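Local coordinates for protein ATP phosphoribosyltransferase regulatory subunit (Bacillus halodurans, PDB 3OD1) that is probably required, as the HisZ partner of HisG, for the first step of histidine biosynthesis and may let histidine feed back on ATP phosphoribosyltransferase, at residues B[62-67]-B[272-277]; B[84-89]-B[301-306]; B[139-144]-B[297-302]; B[195-200]-B[266-271]. All coordinates share one frame; numbering follows the deposited sequence.

In the fold
All four contacts lie in the region related to the class II histidyl-tRNA synthetases, around its mixed sheet. Interactions 1, 2 and 3 form one group: the centres of 1 and 2, and of 2 and 3, are about 13 Å apart, and Tyr277, Thr86 and Tyr300 link them by packing. Interactions 2 and 3 share Asp301 and Glu302, just after strand 295-298. Interaction 4 stands about 17 Å from interaction 1, centre to centre, and about 27 Å from interaction 2; its strand 265-268 belongs to the same sheet as 295-298. Along the chain it is nested inside the loops closed by the other three. Segments far apart in sequence are thus gathered on one synthetase-like core.

Interaction 1. Residues B[62-67]-B[272-277]; sequences AILDQQ and VLHMSY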
loop_
_atom_site.group_PDB
_atom_site.type_symbol
_atom_site.label_atom_id
_atom_site.label_comp_id
_atom_site.label_asym_id
_atom_site.label_seq_id
_atom_site.Cartn_x
_atom_site.Cartn_y
_atom_site.Cartn_z
ATOM N N ALA B 62 -5.648 4.581 19.906
ATOM C CA ALA B 62 -7.053 4.508 20.306
ATOM C C ALA B 62 -7.557 3.066 20.322
ATOM O O ALA B 62 -8.562 2.756 20.954
ATOM C CB ALA B 62 -7.919 5.353 19.375
ATOM N N ILE B 63 -6.854 2.193 19.608
ATOM C CA ILE B 63 -7.204 0.777 19.529
ATOM C C ILE B 63 -6.927 0.095 20.861
ATOM O O ILE B 63 -5.854 0.266 21.437
ATOM C CB ILE B 63 -6.412 0.079 18.395
ATOM C CG1 ILE B 63 -6.551 0.895 17.112
ATOM C CG2 ILE B 63 -6.920 -1.338 18.172
ATOM C CD1 ILE B 63 -7.987 1.248 16.767
ATOM N N LEU B 64 -7.903 -0.662 21.353
ATOM C CA LEU B 64 -7.797 -1.278 22.679
ATOM C C LEU B 64 -6.687 -2.302 22.690
ATOM O O LEU B 64 -6.430 -2.958 21.682
ATOM C CB LEU B 64 -9.118 -1.942 23.074
ATOM C CG LEU B 64 -10.097 -1.086 23.879
ATOM C CD1 LEU B 64 -9.872 0.402 23.632
ATOM C CD2 LEU B 64 -11.529 -1.499 23.583
ATOM N N ASP B 65 -6.029 -2.438 23.831
ATOM C CA ASP B 65 -4.873 -3.312 23.940
ATOM C C ASP B 65 -5.154 -4.730 23.428
ATOM O O ASP B 65 -4.321 -5.336 22.758
ATOM C CB ASP B 65 -4.391 -3.351 25.386
ATOM C CG ASP B 65 -3.025 -3.979 25.521
ATOM O OD1 ASP B 65 -2.008 -3.266 25.358
ATOM O OD2 ASP B 65 -2.969 -5.194 25.794
ATOM N N GLN B 66 -6.331 -5.252 23.745
ATOM C CA GLN B 66 -6.688 -6.611 23.372
ATOM C C GLN B 66 -6.839 -6.754 21.853
ATOM O O GLN B 66 -6.760 -7.860 21.312
ATOM C CB GLN B 66 -7.978 -7.020 24.083
ATOM C CG GLN B 66 -8.341 -8.485 23.967
ATOM C CD GLN B 66 -9.496 -8.871 24.883
ATOM O OE1 GLN B 66 -9.795 -8.173 25.857
ATOM N NE2 GLN B 66 -10.147 -9.990 24.579
ATOM N N GLN B 67 -7.049 -5.636 21.170
ATOM C CA GLN B 67 -7.215 -5.638 19.711
ATOM C C GLN B 67 -5.908 -5.412 18.949
ATOM O O GLN B 67 -5.903 -5.403 17.721
ATOM C CB GLN B 67 -8.225 -4.569 19.287
ATOM C CG GLN B 67 -9.674 -4.951 19.505
ATOM C CD GLN B 67 -10.089 -6.120 18.640
ATOM O OE1 GLN B 67 -10.022 -6.053 17.408
ATOM N NE2 GLN B 67 -10.523 -7.204 19.278
ATOM N N VAL B 272 -20.611 7.870 21.862
ATOM C CA VAL B 272 -19.357 7.734 22.589
ATOM C C VAL B 272 -18.464 6.788 21.786
ATOM O O VAL B 272 -18.749 5.592 21.686
ATOM C CB VAL B 272 -19.582 7.139 23.996
ATOM C CG1 VAL B 272 -18.233 6.793 24.669
ATOM C CG2 VAL B 272 -20.419 8.086 24.870
ATOM N N LEU B 273 -17.398 7.313 21.187
ATOM C CA LEU B 273 -16.582 6.497 20.278
ATOM C C LEU B 273 -15.501 5.726 21.028
ATOM O O LEU B 273 -14.913 4.787 20.504
ATOM C CB LEU B 273 -15.948 7.365 19.176
ATOM C CG LEU B 273 -16.818 7.959 18.048
ATOM C CD1 LEU B 273 -15.950 8.740 17.064
ATOM C CD2 LEU B 273 -17.578 6.877 17.300
ATOM N N HIS B 274 -15.251 6.123 22.271
ATOM C CA HIS B 274 -14.123 5.607 23.022
ATOM C C HIS B 274 -14.303 6.061 24.464
ATOM O O HIS B 274 -14.912 7.102 24.716
ATOM C CB HIS B 274 -12.824 6.164 22.428
ATOM C CG HIS B 274 -11.595 5.405 22.819
ATOM N ND1 HIS B 274 -11.024 5.511 24.069
ATOM C CD2 HIS B 274 -10.811 4.550 22.118
ATOM C CE1 HIS B 274 -9.949 4.743 24.127
ATOM N NE2 HIS B 274 -9.800 4.147 22.958
HETATM N N MSE B 275 -13.793 5.295 25.419
HETATM C CA MSE B 275 -13.952 5.686 26.817
HETATM C C MSE B 275 -13.111 6.902 27.222
HETATM O O MSE B 275 -13.467 7.604 28.174
HETATM C CB MSE B 275 -13.702 4.499 27.759
HETATM C CG MSE B 275 -14.721 3.368 27.614
HETATM SE SE MSE B 275 -16.519 3.903 28.172
HETATM C CE MSE B 275 -16.205 4.038 30.107
ATOM N N SER B 276 -12.015 7.175 26.515
ATOM C CA SER B 276 -11.122 8.265 26.950
ATOM C C SER B 276 -10.415 9.045 25.834
ATOM O O SER B 276 -10.064 10.211 25.996
ATOM C CB SER B 276 -10.056 7.711 27.892
ATOM O OG SER B 276 -9.386 6.613 27.288
ATOM N N TYR B 277 -10.204 8.395 24.709
ATOM C CA TYR B 277 -9.312 8.910 23.673
ATOM C C TYR B 277 -9.757 10.237 23.053
ATOM O O TYR B 277 -8.956 11.158 22.913
ATOM C CB TYR B 277 -9.175 7.839 22.604
ATOM C CG TYR B 277 -8.327 8.176 21.416
ATOM C CD1 TYR B 277 -6.959 7.891 21.414
ATOM C CD2 TYR B 277 -8.896 8.703 20.257
ATOM C CE1 TYR B 277 -6.175 8.157 20.312
ATOM C CE2 TYR B 277 -8.112 8.974 19.140
ATOM C CZ TYR B 277 -6.751 8.694 19.178
ATOM O OH TYR B 277 -5.952 8.949 18.079
HETATM O O HOH W 1 -4.839 6.568 17.692
#
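The ring of Tyr277 lays one face over the CB methyl of Ala62, a CH-pi contact in which Ala62 CB is 3.4 Å from Tyr277 CD1. Just beside it, His274 presents the edge of its imidazole: NE2 gives a weak, bent hydrogen bond of 2.7 Å to Ala62 O (129°), which lies close to the ring plane. On the other side of that ring ND1 accepts from Ser276 N at 3.1 Å, nearly straight and in plane, so this bond, with the weaker one to Ala62, probably limits its rotation. CB of Tyr277 covers one His274 face, and CD1 of Leu64 approaches NE2 obliquely at 3.8 Å. With CG of Tyr277 anti to the backbone N (chi1 178°), a water lies 2.7 Å from Tyr277 OH and accepts from Ala62 N. A leucine in place of Tyr277 would probably leave that water without its hydroxyl partner and the Ala62 methyl without a ring face. By sequence, 272-277 overlaps the histidine-A motif of histidyl-tRNA synthetases. The contact joins the loop between helix 54-60 and strand 69-72 to the one between strands 265-268 and 281-286, with Leu64 and Val272 both touching Tyr193 of helix 182-193.

Interaction 2. Residues B[84-89]-B[301-306]; sequences DMTAPI and DELLSK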
loop_
_atom_site.group_PDB
_atom_site.type_symbol
_atom_site.label_atom_id
_atom_site.label_comp_id
_atom_site.label_asym_id
_atom_site.label_seq_id
_atom_site.Cartn_x
_atom_site.Cartn_y
_atom_site.Cartn_z
ATOM N N ASP B 84 -3.274 1.801 13.751
ATOM C CA ASP B 84 -3.924 2.983 13.183
ATOM C C ASP B 84 -2.860 3.907 12.583
ATOM O O ASP B 84 -1.664 3.675 12.760
ATOM C CB ASP B 84 -4.703 3.729 14.271
ATOM C CG ASP B 84 -3.782 4.311 15.360
ATOM O OD1 ASP B 84 -3.250 3.542 16.185
ATOM O OD2 ASP B 84 -3.568 5.534 15.386
HETATM N N MSE B 85 -3.285 4.969 11.906
HETATM C CA MSE B 85 -2.331 5.936 11.361
HETATM C C MSE B 85 -2.198 7.221 12.187
HETATM O O MSE B 85 -1.262 8.002 11.981
HETATM C CB MSE B 85 -2.660 6.261 9.898
HETATM C CG MSE B 85 -2.189 5.162 8.905
HETATM SE SE MSE B 85 -0.261 4.825 9.030
HETATM C CE MSE B 85 0.410 6.546 8.397
ATOM N N THR B 86 -3.123 7.436 13.117
ATOM C CA THR B 86 -3.108 8.662 13.908
ATOM C C THR B 86 -1.915 8.712 14.871
ATOM O O THR B 86 -1.195 9.714 14.929
ATOM C CB THR B 86 -4.418 8.877 14.685
ATOM O OG1 THR B 86 -5.520 8.877 13.768
ATOM C CG2 THR B 86 -4.373 10.212 15.434
ATOM N N ALA B 87 -1.698 7.642 15.625
ATOM C CA ALA B 87 -0.564 7.627 16.549
ATOM C C ALA B 87 0.793 7.645 15.808
ATOM O O ALA B 87 1.722 8.372 16.200
ATOM C CB ALA B 87 -0.676 6.462 17.540
ATOM N N PRO B 88 0.916 6.863 14.717
ATOM C CA PRO B 88 2.151 7.000 13.935
ATOM C C PRO B 88 2.317 8.413 13.382
ATOM O O PRO B 88 3.430 8.925 13.381
ATOM C CB PRO B 88 1.980 5.960 12.814
ATOM C CG PRO B 88 1.143 4.877 13.476
ATOM C CD PRO B 88 0.159 5.649 14.347
ATOM N N ILE B 89 1.235 9.053 12.951
ATOM C CA ILE B 89 1.375 10.412 12.438
ATOM C C ILE B 89 1.773 11.378 13.570
ATOM O O ILE B 89 2.563 12.291 13.362
ATOM C CB ILE B 89 0.120 10.876 11.679
ATOM C CG1 ILE B 89 0.090 10.208 10.296
ATOM C CG2 ILE B 89 0.102 12.398 11.549
ATOM C CD1 ILE B 89 -1.189 10.418 9.538
ATOM N N ASP B 301 -7.349 15.850 21.571
ATOM C CA ASP B 301 -6.458 16.967 21.904
ATOM C C ASP B 301 -5.315 16.656 22.876
ATOM O O ASP B 301 -4.496 17.529 23.144
ATOM C CB ASP B 301 -7.253 18.159 22.464
ATOM C CG ASP B 301 -8.026 18.917 21.389
ATOM O OD1 ASP B 301 -7.862 18.625 20.179
ATOM O OD2 ASP B 301 -8.807 19.818 21.763
ATOM N N GLU B 302 -5.256 15.436 23.400
ATOM C CA GLU B 302 -4.204 15.085 24.361
ATOM C C GLU B 302 -3.149 14.112 23.805
ATOM O O GLU B 302 -2.163 13.801 24.472
ATOM C CB GLU B 302 -4.819 14.530 25.650
ATOM C CG GLU B 302 -5.721 15.534 26.365
ATOM C CD GLU B 302 -5.007 16.857 26.627
ATOM O OE1 GLU B 302 -3.781 16.842 26.891
ATOM O OE2 GLU B 302 -5.669 17.914 26.559
ATOM N N LEU B 303 -3.331 13.641 22.583
ATOM C CA LEU B 303 -2.367 12.681 22.039
ATOM C C LEU B 303 -0.992 13.295 21.775
ATOM O O LEU B 303 0.023 12.740 22.192
ATOM C CB LEU B 303 -2.891 12.020 20.767
ATOM C CG LEU B 303 -1.991 10.948 20.140
ATOM C CD1 LEU B 303 -1.823 9.747 21.073
ATOM C CD2 LEU B 303 -2.567 10.500 18.809
ATOM N N LEU B 304 -0.949 14.431 21.081
ATOM C CA LEU B 304 0.341 15.009 20.698
ATOM C C LEU B 304 1.223 15.316 21.907
ATOM O O LEU B 304 2.457 15.295 21.802
ATOM C CB LEU B 304 0.173 16.248 19.806
ATOM C CG LEU B 304 0.124 15.991 18.289
ATOM C CD1 LEU B 304 1.452 15.442 17.772
ATOM C CD2 LEU B 304 -1.011 15.043 17.925
ATOM N N SER B 305 0.592 15.598 23.047
ATOM C CA SER B 305 1.322 15.843 24.290
ATOM C C SER B 305 2.128 14.625 24.708
ATOM O O SER B 305 3.214 14.761 25.262
ATOM C CB SER B 305 0.370 16.227 25.423
ATOM O OG SER B 305 -0.206 17.496 25.185
ATOM N N LYS B 306 1.587 13.435 24.454
ATOM C CA LYS B 306 2.289 12.195 24.776
ATOM C C LYS B 306 3.555 11.991 23.939
ATOM O O LYS B 306 4.401 11.173 24.292
ATOM C CB LYS B 306 1.353 10.995 24.637
ATOM C CG LYS B 306 0.244 11.006 25.662
ATOM C CD LYS B 306 -0.753 9.904 25.437
ATOM C CE LYS B 306 -1.936 10.057 26.390
ATOM N NZ LYS B 306 -2.889 8.918 26.226
#
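Thr86 and Leu303 meet methyl to methyl, CG2 against CD2 at 3.8 Å, and this is the tight part of a small, wholly apolar contact. In Thr86, CG2 is anti to the backbone N, with OG1 beside that N (chi1 -57°), which sends the methyl to Leu303 and leaves OG1 on another side, where it is hydrogen-bonded to Glu132. The fit loosens along the helix: CD2 of Leu303 lies 4.2 Å from Ala87 CA and 4.6 Å from Ala87 CB. Beyond Leu303, Glu302 and Lys306 make up the solvent-exposed side and take no part, although Lys306 packs on Val60. The start of helix 86-94 is fixed by Asp84, whose OD2 takes a nearly straight bond from Ala87 N (2.8 Å, 173°) on its syn side, somewhat out of the carboxylate plane; OD1 is bonded to Ser61 OG. By sequence, 84-89 resembles part of the Arg-Pro-Glu-Gly-Thr region of histidyl-tRNA synthetases. Through the Thr86-Leu303 contact helix 86-94 is set against the short, weakly bonded helix 303-306, with Val57 and Val60 of helix 54-60 touching Ala87 and Leu303 respectively, and Ile134 of strand 125-134 meeting both Ile89 and Leu304.

Interaction 3. Residues B[139-144]-B[297-302]; sequences ASADGE and GGRYDE
Asp142 and Arg299 form a buried salt bridge in which one carboxylate oxygen does all the close work. OD1 of Asp142 accepts from Arg299 NE at 2.6 Å (150°) through its syn lone pair, the nitrogen's partner lying near the guanidinium plane, and takes a second, weak bond from NH2 at 3.0 Å. The two side chains cross at about a right angle and their planes are 55° apart, so this is a one-oxygen grip on the NE, NH2 edge and no flat two-oxygen pairing. The bend of the arginine chain at chi2 (-113°) swings the guanidinium to the helix. Its far nitrogen, NH1, makes a long ion pair of 3.5 Å with Asp301 OD1, extending the bridge into a three-residue network, while NH2 is also bonded to the carbonyl of Asp136. Were Arg299 replaced by an alanine, the buried carboxylate of Asp142 would probably lose its charged mate, and Asp301 only a long ion pair.

Apolar contact is slight: CB of Ala141 lies 3.6 Å from NH2 of Arg299, at the guanidinium edge.

Backbone geometry matters at Gly298, whose angles would jam a CB against the preceding carbonyl O. The Gly-Gly-Arg-Tyr-Asp run is that of the histidine-B motif of histidyl-tRNA synthetases.

The bridge ties the start of helix 139-155 to the end of strand 295-298 in the mixed sheet, beside strands 313-319 and 281-286; Leu252 of helix 240-258 touches Asp142, and Ser140 bonds to Asp369 and Arg348 of the second subunit.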
loop_
_atom_site.group_PDB
_atom_site.type_symbol
_atom_site.label_atom_id
_atom_site.label_comp_id
_atom_site.label_asym_id
_atom_site.label_seq_id
_atom_site.Cartn_x
_atom_site.Cartn_y
_atom_site.Cartn_z
ATOM N N ALA B 139 -13.367 26.147 15.379
ATOM C CA ALA B 139 -14.568 25.571 14.786
ATOM C C ALA B 139 -14.382 25.426 13.277
ATOM O O ALA B 139 -14.983 24.559 12.652
ATOM C CB ALA B 139 -15.793 26.444 15.096
ATOM N N SER B 140 -13.551 26.287 12.692
ATOM C CA SER B 140 -13.240 26.202 11.263
ATOM C C SER B 140 -12.631 24.841 10.940
ATOM O O SER B 140 -12.979 24.206 9.942
ATOM C CB SER B 140 -12.269 27.317 10.848
ATOM O OG SER B 140 -12.883 28.587 10.971
ATOM N N ALA B 141 -11.730 24.399 11.810
ATOM C CA ALA B 141 -11.022 23.141 11.633
ATOM C C ALA B 141 -11.956 21.950 11.851
ATOM O O ALA B 141 -11.906 20.980 11.087
ATOM C CB ALA B 141 -9.843 23.077 12.586
ATOM N N ASP B 142 -12.784 22.012 12.898
ATOM C CA ASP B 142 -13.819 20.994 13.136
ATOM C C ASP B 142 -14.689 20.798 11.885
ATOM O O ASP B 142 -14.894 19.680 11.424
ATOM C CB ASP B 142 -14.726 21.405 14.298
ATOM C CG ASP B 142 -14.067 21.237 15.662
ATOM O OD1 ASP B 142 -13.007 20.586 15.761
ATOM O OD2 ASP B 142 -14.641 21.751 16.644
ATOM N N GLY B 143 -15.201 21.900 11.347
ATOM C CA GLY B 143 -16.046 21.852 10.160
ATOM C C GLY B 143 -15.305 21.387 8.925
ATOM O O GLY B 143 -15.856 20.655 8.098
ATOM N N GLU B 144 -14.047 21.803 8.795
ATOM C CA GLU B 144 -13.227 21.406 7.645
ATOM C C GLU B 144 -13.083 19.889 7.498
ATOM O O GLU B 144 -13.317 19.353 6.423
ATOM C CB GLU B 144 -11.840 22.054 7.698
ATOM C CG GLU B 144 -10.903 21.620 6.552
ATOM C CD GLU B 144 -9.473 22.130 6.725
ATOM O OE1 GLU B 144 -9.270 23.153 7.421
ATOM O OE2 GLU B 144 -8.543 21.494 6.188
ATOM N N GLY B 297 -14.466 10.029 13.099
ATOM C CA GLY B 297 -13.381 10.931 13.437
ATOM C C GLY B 297 -13.727 11.804 14.622
ATOM O O GLY B 297 -14.735 11.588 15.300
ATOM N N GLY B 298 -12.889 12.798 14.874
ATOM C CA GLY B 298 -13.147 13.738 15.943
ATOM C C GLY B 298 -11.874 14.224 16.604
ATOM O O GLY B 298 -10.766 13.817 16.234
ATOM N N ARG B 299 -12.049 15.088 17.598
ATOM C CA ARG B 299 -10.940 15.700 18.335
ATOM C C ARG B 299 -10.251 14.757 19.293
ATOM O O ARG B 299 -10.899 14.061 20.063
ATOM C CB ARG B 299 -11.431 16.894 19.141
ATOM C CG ARG B 299 -11.839 18.053 18.310
ATOM C CD ARG B 299 -10.896 19.200 18.522
ATOM N NE ARG B 299 -10.973 20.103 17.384
ATOM C CZ ARG B 299 -9.920 20.596 16.752
ATOM N NH1 ARG B 299 -8.696 20.279 17.158
ATOM N NH2 ARG B 299 -10.097 21.417 15.722
ATOM N N TYR B 300 -8.924 14.771 19.265
ATOM C CA TYR B 300 -8.131 13.985 20.200
ATOM C C TYR B 300 -6.987 14.862 20.751
ATOM O O TYR B 300 -5.819 14.644 20.445
ATOM C CB TYR B 300 -7.620 12.706 19.507
ATOM C CG TYR B 300 -6.868 12.944 18.200
ATOM C CD1 TYR B 300 -5.484 12.976 18.186
ATOM C CD2 TYR B 300 -7.543 13.136 16.990
ATOM C CE1 TYR B 300 -4.771 13.196 17.023
ATOM C CE2 TYR B 300 -6.827 13.361 15.799
ATOM C CZ TYR B 300 -5.432 13.386 15.840
ATOM O OH TYR B 300 -4.667 13.602 14.708
ATOM N N ASP B 301 -7.349 15.850 21.571
ATOM C CA ASP B 301 -6.458 16.967 21.904
ATOM C C ASP B 301 -5.315 16.656 22.876
ATOM O O ASP B 301 -4.496 17.529 23.144
ATOM C CB ASP B 301 -7.253 18.159 22.464
ATOM C CG ASP B 301 -8.026 18.917 21.389
ATOM O OD1 ASP B 301 -7.862 18.625 20.179
ATOM O OD2 ASP B 301 -8.807 19.818 21.763
ATOM N N GLU B 302 -5.256 15.436 23.400
ATOM C CA GLU B 302 -4.204 15.085 24.361
ATOM C C GLU B 302 -3.149 14.112 23.805
ATOM O O GLU B 302 -2.163 13.801 24.472
ATOM C CB GLU B 302 -4.819 14.530 25.650
ATOM C CG GLU B 302 -5.721 15.534 26.365
ATOM C CD GLU B 302 -5.007 16.857 26.627
ATOM O OE1 GLU B 302 -3.781 16.842 26.891
ATOM O OE2 GLU B 302 -5.669 17.914 26.559
#

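Interaction 4. Residues B[195-200]-B[266-271]; sequences KNYVGY and KFDLTL
Tyr197 reaches across to Thr270 with its hydroxyl. From CB, the chain leaves with CG beside the backbone N (chi1 -64°), and the side chain touches Leu221 and Arg224 before CZ comes within 3.8 Å of Thr270 OG1. At the tip OH lies 2.7 Å from that OG1, within hydrogen-bonding distance, and 3.5 Å from Thr270 CB; the two side chains cross at about a right angle. Thr270 holds its oxygen in the crowded position between backbone N and carbonyl carbon (chi1 74°), which also aims it at Asp268 OD1, where it donates at 2.6 Å. OD1 accepts from Thr270 N as well, an Asx turn that overlaps the type I turn from Asp268 to Leu271 at the end of strand 265-268, an inner strand of the mixed sheet beside 224-225; Asp268 OD1 also forms a salt bridge with Arg224. On the 195-200 side, Asn196 caps helix 197-206 through OD1 to Gly199 N, and Lys195, at positive phi, ends helix 182-193 in a Schellman motif. From there the lysine chain runs alongside Leu271, its NZ 3.7 Å from CD1, and a water 3.0 Å from NZ accepts a hydrogen bond from it and donates to Asp268 OD2.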
loop_
_atom_site.group_PDB
_atom_site.type_symbol
_atom_site.label_atom_id
_atom_site.label_comp_id
_atom_site.label_asym_id
_atom_site.label_seq_id
_atom_site.Cartn_x
_atom_site.Cartn_y
_atom_site.Cartn_z
ATOM N N LYS B 195 -23.676 1.163 23.225
ATOM C CA LYS B 195 -24.991 1.450 22.646
ATOM C C LYS B 195 -26.094 0.594 23.263
ATOM O O LYS B 195 -27.063 0.215 22.606
ATOM C CB LYS B 195 -24.950 1.326 21.121
ATOM C CG LYS B 195 -23.904 2.250 20.520
ATOM C CD LYS B 195 -23.852 2.147 19.026
ATOM C CE LYS B 195 -22.611 2.835 18.483
ATOM N NZ LYS B 195 -22.587 4.286 18.771
ATOM N N ASN B 196 -25.935 0.316 24.549
ATOM C CA ASN B 196 -26.909 -0.451 25.302
ATOM C C ASN B 196 -27.879 0.464 26.074
ATOM O O ASN B 196 -27.719 0.675 27.283
ATOM C CB ASN B 196 -26.165 -1.394 26.250
ATOM C CG ASN B 196 -27.093 -2.317 26.999
ATOM O OD1 ASN B 196 -28.309 -2.290 26.806
ATOM N ND2 ASN B 196 -26.524 -3.143 27.865
ATOM N N TYR B 197 -28.875 1.008 25.376
ATOM C CA TYR B 197 -29.845 1.908 26.003
ATOM C C TYR B 197 -30.703 1.163 27.017
ATOM O O TYR B 197 -31.109 1.722 28.038
ATOM C CB TYR B 197 -30.763 2.557 24.961
ATOM C CG TYR B 197 -30.085 3.465 23.952
ATOM C CD1 TYR B 197 -28.700 3.593 23.904
ATOM C CD2 TYR B 197 -30.845 4.194 23.034
ATOM C CE1 TYR B 197 -28.093 4.426 22.966
ATOM C CE2 TYR B 197 -30.253 5.025 22.104
ATOM C CZ TYR B 197 -28.879 5.134 22.067
ATOM O OH TYR B 197 -28.305 5.959 21.128
ATOM N N VAL B 198 -30.993 -0.097 26.722
ATOM C CA VAL B 198 -31.801 -0.912 27.616
ATOM C C VAL B 198 -31.114 -1.010 28.973
ATOM O O VAL B 198 -31.721 -0.740 30.008
ATOM C CB VAL B 198 -32.038 -2.322 27.029
ATOM C CG1 VAL B 198 -32.763 -3.203 28.028
ATOM C CG2 VAL B 198 -32.825 -2.224 25.728
ATOM N N GLY B 199 -29.839 -1.388 28.959
ATOM C CA GLY B 199 -29.054 -1.478 30.177
ATOM C C GLY B 199 -28.913 -0.119 30.840
ATOM O O GLY B 199 -28.964 -0.000 32.065
ATOM N N TYR B 200 -28.745 0.906 30.012
ATOM C CA TYR B 200 -28.589 2.277 30.471
ATOM C C TYR B 200 -29.819 2.762 31.233
ATOM O O TYR B 200 -29.692 3.327 32.324
ATOM C CB TYR B 200 -28.300 3.182 29.274
ATOM C CG TYR B 200 -28.183 4.658 29.575
ATOM C CD1 TYR B 200 -26.940 5.277 29.643
ATOM C CD2 TYR B 200 -29.316 5.443 29.749
ATOM C CE1 TYR B 200 -26.828 6.630 29.891
ATOM C CE2 TYR B 200 -29.215 6.795 30.002
ATOM C CZ TYR B 200 -27.970 7.382 30.074
ATOM O OH TYR B 200 -27.874 8.731 30.317
ATOM N N LYS B 266 -26.378 15.080 10.938
ATOM C CA LYS B 266 -27.385 15.021 11.978
ATOM C C LYS B 266 -26.668 14.918 13.316
ATOM O O LYS B 266 -25.445 14.792 13.357
ATOM C CB LYS B 266 -28.355 13.863 11.739
ATOM C CG LYS B 266 -27.731 12.485 11.703
ATOM C CD LYS B 266 -28.779 11.453 11.319
ATOM C CE LYS B 266 -28.310 10.026 11.589
ATOM N NZ LYS B 266 -29.383 9.023 11.294
ATOM N N PHE B 267 -27.413 15.011 14.410
ATOM C CA PHE B 267 -26.791 15.003 15.723
ATOM C C PHE B 267 -27.170 13.775 16.522
ATOM O O PHE B 267 -28.328 13.360 16.528
ATOM C CB PHE B 267 -27.133 16.280 16.481
ATOM C CG PHE B 267 -26.607 17.516 15.819
ATOM C CD1 PHE B 267 -25.337 17.987 16.118
ATOM C CD2 PHE B 267 -27.369 18.189 14.877
ATOM C CE1 PHE B 267 -24.843 19.116 15.498
ATOM C CE2 PHE B 267 -26.882 19.322 14.258
ATOM C CZ PHE B 267 -25.617 19.786 14.568
ATOM N N ASP B 268 -26.176 13.182 17.175
ATOM C CA ASP B 268 -26.412 12.055 18.065
ATOM C C ASP B 268 -25.583 12.229 19.322
ATOM O O ASP B 268 -24.449 11.754 19.405
ATOM C CB ASP B 268 -26.090 10.730 17.379
ATOM C CG ASP B 268 -26.305 9.536 18.293
ATOM O OD1 ASP B 268 -26.863 9.713 19.398
ATOM O OD2 ASP B 268 -25.918 8.417 17.902
ATOM N N LEU B 269 -26.153 12.930 20.295
ATOM C CA LEU B 269 -25.415 13.258 21.501
ATOM C C LEU B 269 -25.236 12.043 22.404
ATOM O O LEU B 269 -24.645 12.151 23.466
ATOM C CB LEU B 269 -26.073 14.424 22.248
ATOM C CG LEU B 269 -25.610 15.811 21.782
ATOM C CD1 LEU B 269 -25.720 15.938 20.281
ATOM C CD2 LEU B 269 -26.386 16.939 22.474
ATOM N N THR B 270 -25.721 10.874 21.983
ATOM C CA THR B 270 -25.432 9.659 22.748
ATOM C C THR B 270 -24.102 9.045 22.301
ATOM O O THR B 270 -23.618 8.078 22.892
ATOM C CB THR B 270 -26.541 8.597 22.614
ATOM O OG1 THR B 270 -26.476 7.996 21.322
ATOM C CG2 THR B 270 -27.915 9.230 22.834
ATOM N N LEU B 271 -23.508 9.628 21.268
ATOM C CA LEU B 271 -22.348 9.017 20.623
ATOM C C LEU B 271 -21.118 9.051 21.520
ATOM O O LEU B 271 -20.651 10.120 21.902
ATOM C CB LEU B 271 -22.053 9.715 19.293
ATOM C CG LEU B 271 -20.962 9.097 18.416
ATOM C CD1 LEU B 271 -21.376 7.705 17.923
ATOM C CD2 LEU B 271 -20.650 10.015 17.250
HETATM O O HOH W 2 -24.819 6.088 19.530
#